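Local structure of rifamycin polyketide synthase (Amycolatopsis mediterranei, 4LN9) at residues N268-A274 with L303-S309. The protein probably dehydrates the polyketide intermediate carried by the last module of the rifamycin synthase, through its double-hotdog dehydratase domain. Residues are numbered along the deposited sequence; the frame is centred on the assembly and turned at random.
Sequences NGLRLHA and LVVTLDS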
loop_
_atom_site.group_PDB
_atom_site.type_symbol
_atom_site.label_atom_id
_atom_site.label_comp_id
_atom_site.label_asym_id
_atom_site.label_seq_id
_atom_site.Cartn_x
_atom_site.Cartn_y
_atom_site.Cartn_z
ATOM N N ASN A 268 -18.214 2.819 20.056
ATOM C CA ASN A 268 -19.403 2.496 19.282
ATOM C C ASN A 268 -20.103 3.757 18.801
ATOM O O ASN A 268 -20.358 4.669 19.587
ATOM C CB ASN A 268 -20.367 1.653 20.118
ATOM C CG ASN A 268 -19.800 0.290 20.462
ATOM O OD1 ASN A 268 -19.346 0.057 21.582
ATOM N ND2 ASN A 268 -19.815 -0.617 19.493
ATOM N N GLY A 269 -20.321 3.847 17.492
ATOM C CA GLY A 269 -21.099 4.941 16.917
ATOM C C GLY A 269 -20.407 6.286 17.027
ATOM O O GLY A 269 -20.988 7.256 17.517
ATOM N N LEU A 270 -19.186 6.364 16.508
ATOM C CA LEU A 270 -18.487 7.637 16.437
ATOM C C LEU A 270 -18.621 8.327 15.083
ATOM O O LEU A 270 -18.351 7.735 14.035
ATOM C CB LEU A 270 -17.017 7.504 16.831
ATOM C CG LEU A 270 -16.397 8.902 16.849
ATOM C CD1 LEU A 270 -15.912 9.326 18.231
ATOM C CD2 LEU A 270 -15.314 9.087 15.790
ATOM N N ARG A 271 -19.075 9.576 15.118
ATOM C CA ARG A 271 -19.232 10.383 13.914
ATOM C C ARG A 271 -18.495 11.703 14.064
ATOM O O ARG A 271 -18.720 12.439 15.025
ATOM C CB ARG A 271 -20.707 10.676 13.662
ATOM C CG ARG A 271 -21.469 9.529 13.031
ATOM C CD ARG A 271 -22.944 9.871 12.940
ATOM N NE ARG A 271 -23.738 8.710 12.560
ATOM C CZ ARG A 271 -24.109 7.750 13.402
ATOM N NH1 ARG A 271 -23.807 7.841 14.690
ATOM N NH2 ARG A 271 -24.802 6.711 12.959
ATOM N N LEU A 272 -17.754 12.076 13.029
ATOM C CA LEU A 272 -17.160 13.398 12.963
ATOM C C LEU A 272 -17.940 14.269 11.988
ATOM O O LEU A 272 -18.201 13.861 10.857
ATOM C CB LEU A 272 -15.703 13.299 12.520
ATOM C CG LEU A 272 -15.019 14.648 12.309
ATOM C CD1 LEU A 272 -14.607 15.243 13.647
ATOM C CD2 LEU A 272 -13.821 14.504 11.384
ATOM N N HIS A 273 -18.444 15.397 12.478
ATOM C CA HIS A 273 -19.437 16.155 11.728
ATOM C C HIS A 273 -18.827 17.357 11.077
ATOM O O HIS A 273 -19.268 17.784 10.011
ATOM C CB HIS A 273 -20.592 16.574 12.627
ATOM C CG HIS A 273 -21.325 15.416 13.253
ATOM N ND1 HIS A 273 -22.223 14.677 12.576
ATOM C CD2 HIS A 273 -21.192 14.822 14.503
ATOM C CE1 HIS A 273 -22.671 13.685 13.366
ATOM N NE2 HIS A 273 -22.070 13.803 14.560
ATOM N N ALA A 274 -17.841 17.950 11.742
ATOM C CA ALA A 274 -17.168 19.132 11.218
ATOM C C ALA A 274 -15.674 19.034 11.502
ATOM O O ALA A 274 -15.274 18.728 12.625
ATOM C CB ALA A 274 -17.747 20.392 11.852
ATOM N N LEU A 303 -22.359 21.151 15.292
ATOM C CA LEU A 303 -21.866 19.840 15.723
ATOM C C LEU A 303 -20.441 19.577 15.235
ATOM O O LEU A 303 -20.152 19.727 14.046
ATOM C CB LEU A 303 -22.782 18.734 15.203
ATOM C CG LEU A 303 -23.804 18.110 16.153
ATOM C CD1 LEU A 303 -24.504 16.957 15.438
ATOM C CD2 LEU A 303 -23.147 17.626 17.438
ATOM N N VAL A 304 -19.637 18.952 16.095
ATOM C CA VAL A 304 -18.297 18.511 15.714
ATOM C C VAL A 304 -18.101 16.997 15.827
ATOM O O VAL A 304 -17.643 16.356 14.881
ATOM C CB VAL A 304 -17.199 19.248 16.511
ATOM C CG1 VAL A 304 -15.821 18.729 16.127
ATOM C CG2 VAL A 304 -17.294 20.750 16.279
ATOM N N VAL A 305 -18.461 16.421 16.971
ATOM C CA VAL A 305 -18.369 14.971 17.147
ATOM C C VAL A 305 -19.494 14.420 18.022
ATOM O O VAL A 305 -19.956 15.089 18.946
ATOM C CB VAL A 305 -16.990 14.542 17.698
ATOM C CG1 VAL A 305 -16.598 15.395 18.895
ATOM C CG2 VAL A 305 -16.989 13.062 18.059
ATOM N N THR A 306 -20.043 13.276 17.626
ATOM C CA THR A 306 -20.930 12.528 18.507
ATOM C C THR A 306 -20.415 11.114 18.711
ATOM O O THR A 306 -19.841 10.514 17.804
ATOM C CB THR A 306 -22.372 12.471 17.968
ATOM O OG1 THR A 306 -22.366 11.947 16.634
ATOM C CG2 THR A 306 -22.998 13.858 17.960
ATOM N N LEU A 307 -20.594 10.605 19.923
ATOM C CA LEU A 307 -20.138 9.269 20.268
ATOM C C LEU A 307 -21.240 8.546 21.036
ATOM O O LEU A 307 -21.672 9.011 22.091
ATOM C CB LEU A 307 -18.874 9.359 21.124
ATOM C CG LEU A 307 -18.370 8.060 21.750
ATOM C CD1 LEU A 307 -18.172 7.002 20.675
ATOM C CD2 LEU A 307 -17.074 8.306 22.509
ATOM N N ASP A 308 -21.765 7.467 20.457
ATOM C CA ASP A 308 -22.871 6.739 21.076
ATOM C C ASP A 308 -22.424 6.076 22.375
ATOM O O ASP A 308 -23.099 6.177 23.400
ATOM C CB ASP A 308 -23.441 5.683 20.121
ATOM C CG ASP A 308 -24.233 6.293 18.977
ATOM O OD1 ASP A 308 -24.582 7.488 19.061
ATOM O OD2 ASP A 308 -24.521 5.567 18.001
ATOM N N SER A 309 -21.257 5.440 22.336
ATOM C CA SER A 309 -20.792 4.623 23.451
ATOM C C SER A 309 -19.274 4.444 23.427
ATOM O O SER A 309 -18.694 4.126 22.389
ATOM C CB SER A 309 -21.491 3.260 23.437
ATOM O OG SER A 309 -21.052 2.449 24.513
HETATM O O HOH W 1 -18.580 0.825 23.790
HETATM O O HOH W 2 -22.611 9.167 16.837
#
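Arg-271 and Thr-306 form a hydrogen-bonded pair of two neighbouring antiparallel strands in the double-hotdog fold. Their backbones exchange two bonds, Arg-271 N to Thr-306 O (2.9 Å) and Thr-306 N to Arg-271 O (3.0 Å). Asn-268 and Ser-309 pair in the same way. Between these pairs the register slips: Asp-308 and Ser-309 both face Asn-268 in a classic beta bulge, and Asp-308 N bonds Gly-269 O from above the carbonyl plane. Gly-269, with positive phi (68°), and Leu-270 both face Leu-99 of strand 98-104 in a G1 beta bulge.

On one face, Leu-270, Leu-272, Val-305 and Leu-307 are apolar. Leu-270 CD1 meets Val-305 CG2 at 3.9 Å, and the leucine packs on Val-84 and Val-88 of helix 80-93.

The other face is polar. Water 2 accepts from Arg-271 NH1 in the guanidinium plane, meets Thr-306 OG1 and lies near Gly-269 O. Arg-271 NE makes a salt bridge with Glu-156.

The His-273 ring sits edge-on to Thr-306, while Leu-303 CD1 lies 4.0 Å above its centre in a CH-pi contact. Thr-306 OG1 stands between its own N and C (chi1 55°), where it meets His-273 NE2 in a nearly straight 2.8 Å hydrogen bond.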